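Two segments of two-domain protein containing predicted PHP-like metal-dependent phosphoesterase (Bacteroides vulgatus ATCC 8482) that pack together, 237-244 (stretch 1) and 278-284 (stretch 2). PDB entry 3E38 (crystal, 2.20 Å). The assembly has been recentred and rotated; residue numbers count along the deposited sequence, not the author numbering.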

# COMPACT_ATOMS: atom_id res chain seq x y z
N ALA B 237 -18.57 -5.70 -18.78
CA ALA B 237 -18.38 -4.78 -17.66
C ALA B 237 -17.43 -5.38 -16.58
O ALA B 237 -17.55 -6.50 -16.13
CB ALA B 237 -19.72 -4.36 -17.05
N TYR B 238 -16.47 -4.56 -16.20
CA TYR B 238 -15.46 -4.88 -15.21
C TYR B 238 -15.70 -4.04 -13.99
O TYR B 238 -15.51 -2.84 -13.97
CB TYR B 238 -14.10 -4.58 -15.78
CG TYR B 238 -12.94 -4.96 -14.89
CD1 TYR B 238 -12.98 -6.09 -14.08
CD2 TYR B 238 -11.77 -4.21 -14.91
CE1 TYR B 238 -11.91 -6.42 -13.30
CE2 TYR B 238 -10.71 -4.56 -14.15
CZ TYR B 238 -10.77 -5.65 -13.34
OH TYR B 238 -9.65 -5.99 -12.57
N PHE B 239 -16.10 -4.75 -12.96
CA PHE B 239 -16.59 -4.20 -11.71
C PHE B 239 -15.99 -4.92 -10.54
O PHE B 239 -16.28 -6.09 -10.30
CB PHE B 239 -18.11 -4.43 -11.69
CG PHE B 239 -18.76 -4.08 -10.38
CD1 PHE B 239 -19.02 -2.76 -10.06
CD2 PHE B 239 -19.05 -5.06 -9.46
CE1 PHE B 239 -19.58 -2.45 -8.87
CE2 PHE B 239 -19.63 -4.74 -8.27
CZ PHE B 239 -19.90 -3.43 -7.98
N HIS B 240 -15.14 -4.21 -9.78
CA HIS B 240 -14.54 -4.85 -8.65
C HIS B 240 -13.85 -6.07 -9.21
O HIS B 240 -13.06 -5.95 -10.13
CB HIS B 240 -15.63 -5.18 -7.62
CG HIS B 240 -16.18 -3.95 -6.92
ND1 HIS B 240 -16.97 -4.00 -5.80
CD2 HIS B 240 -15.97 -2.63 -7.16
CE1 HIS B 240 -17.28 -2.77 -5.42
NE2 HIS B 240 -16.68 -1.91 -6.23
N GLU B 241 -14.18 -7.25 -8.68
CA GLU B 241 -13.56 -8.53 -9.10
C GLU B 241 -14.39 -9.24 -10.13
O GLU B 241 -14.02 -10.33 -10.63
CB GLU B 241 -13.28 -9.47 -7.89
CG GLU B 241 -12.19 -8.92 -6.97
CD GLU B 241 -11.74 -9.88 -5.85
OE1 GLU B 241 -12.39 -10.93 -5.59
OE2 GLU B 241 -10.70 -9.55 -5.21
N LEU B 242 -15.54 -8.64 -10.43
CA LEU B 242 -16.44 -9.25 -11.41
C LEU B 242 -16.20 -8.76 -12.86
O LEU B 242 -15.74 -7.63 -13.11
CB LEU B 242 -17.91 -9.01 -11.02
CG LEU B 242 -18.39 -9.34 -9.61
CD1 LEU B 242 -19.87 -9.00 -9.56
CD2 LEU B 242 -18.12 -10.83 -9.27
N LEU B 243 -16.43 -9.68 -13.79
CA LEU B 243 -16.40 -9.34 -15.20
C LEU B 243 -17.72 -9.88 -15.69
O LEU B 243 -18.05 -11.04 -15.52
CB LEU B 243 -15.21 -9.94 -15.94
CG LEU B 243 -15.04 -9.46 -17.39
CD1 LEU B 243 -14.53 -8.00 -17.39
CD2 LEU B 243 -14.08 -10.34 -18.14
N ILE B 244 -18.51 -8.97 -16.24
CA ILE B 244 -19.87 -9.27 -16.64
C ILE B 244 -20.08 -9.19 -18.14
O ILE B 244 -19.77 -8.19 -18.77
CB ILE B 244 -20.81 -8.29 -15.93
CG1 ILE B 244 -20.48 -8.28 -14.42
CG2 ILE B 244 -22.30 -8.63 -16.23
CD1 ILE B 244 -20.63 -6.96 -13.72
N THR B 278 -3.16 -12.48 -16.33
CA THR B 278 -3.87 -11.18 -16.27
C THR B 278 -3.76 -10.47 -14.95
O THR B 278 -3.09 -10.91 -14.02
CB THR B 278 -5.36 -11.33 -16.59
OG1 THR B 278 -6.04 -11.91 -15.48
CG2 THR B 278 -5.57 -12.25 -17.81
N ASP B 279 -4.38 -9.31 -14.92
CA ASP B 279 -4.47 -8.43 -13.75
C ASP B 279 -5.75 -8.77 -12.98
O ASP B 279 -6.06 -8.20 -11.93
CB ASP B 279 -4.53 -6.94 -14.14
CG ASP B 279 -3.19 -6.34 -14.45
OD1 ASP B 279 -2.16 -6.96 -14.12
OD2 ASP B 279 -3.18 -5.21 -15.01
N LEU B 280 -6.48 -9.74 -13.53
CA LEU B 280 -7.74 -10.16 -12.98
C LEU B 280 -7.64 -11.42 -12.16
O LEU B 280 -7.17 -12.45 -12.63
CB LEU B 280 -8.76 -10.46 -14.09
CG LEU B 280 -9.05 -9.53 -15.27
CD1 LEU B 280 -10.37 -9.97 -16.00
CD2 LEU B 280 -9.15 -8.15 -14.82
N VAL B 281 -8.18 -11.34 -10.96
CA VAL B 281 -8.25 -12.48 -10.11
C VAL B 281 -9.36 -13.34 -10.67
O VAL B 281 -10.34 -12.83 -11.19
CB VAL B 281 -8.59 -12.16 -8.66
CG1 VAL B 281 -10.06 -11.76 -8.58
CG2 VAL B 281 -8.31 -13.40 -7.79
N LEU B 282 -9.14 -14.63 -10.58
CA LEU B 282 -10.06 -15.63 -11.14
C LEU B 282 -10.46 -16.58 -10.05
O LEU B 282 -9.63 -17.07 -9.32
CB LEU B 282 -9.39 -16.36 -12.32
CG LEU B 282 -8.86 -15.45 -13.44
CD1 LEU B 282 -7.77 -16.12 -14.30
CD2 LEU B 282 -10.05 -14.92 -14.31
N LYS B 283 -11.74 -16.84 -9.94
CA LYS B 283 -12.23 -17.68 -8.87
C LYS B 283 -13.00 -18.83 -9.43
O LYS B 283 -14.05 -18.65 -10.02
CB LYS B 283 -13.11 -16.85 -7.93
CG LYS B 283 -12.36 -15.67 -7.26
CD LYS B 283 -13.32 -14.83 -6.42
CE LYS B 283 -12.69 -13.55 -5.86
N LEU B 284 -12.47 -20.01 -9.16
CA LEU B 284 -12.98 -21.28 -9.65
C LEU B 284 -13.65 -22.07 -8.55
O LEU B 284 -13.20 -22.09 -7.41
CB LEU B 284 -11.84 -22.12 -10.20
CG LEU B 284 -10.80 -21.38 -11.03
CD1 LEU B 284 -9.87 -22.36 -11.68
CD2 LEU B 284 -11.46 -20.51 -12.09
O HOH W 1 -11.19 -10.02 -11.51

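Stretch 1 is a tight β-hairpin, and stretch 2 runs past one side of it as a loop that becomes a strand at L282. A237, in a strand that begins earlier in the chain, pairs with I244 through two backbone hydrogen bonds (A237 N to I244 O, 2.8 Å; I244 N to A237 O, 2.7 Å). Y238 points toward stretch 2 with chi1 in t, bringing its ring obliquely against L280: CZ of Y238 lies 3.3 Å from CD2 of L280, a close apolar contact. F239 and L242 close a type II' turn, with F239 N to L242 O at 2.9 Å and L242 N to F239 O at 2.7 Å; H240, at the turn's second position, has a positive phi of 57° and does not touch stretch 2. E241 is the point of closest backbone approach, its CA 6.7 Å from that of V281. No direct hydrogen bond joins the stretches among the modelled atoms, but water 1 bridges them, donating to E241 O and V281 O, each 3.0 Å away. The extended E241 side chain lies along V281 (CD to CG1, 3.7 Å) and reaches toward K283, whose NZ is not modelled, leaving any salt bridge unassessed. L243, also pointing toward stretch 2, adds a looser apolar contact, CD2 to L280 CD1 at 4.3 Å.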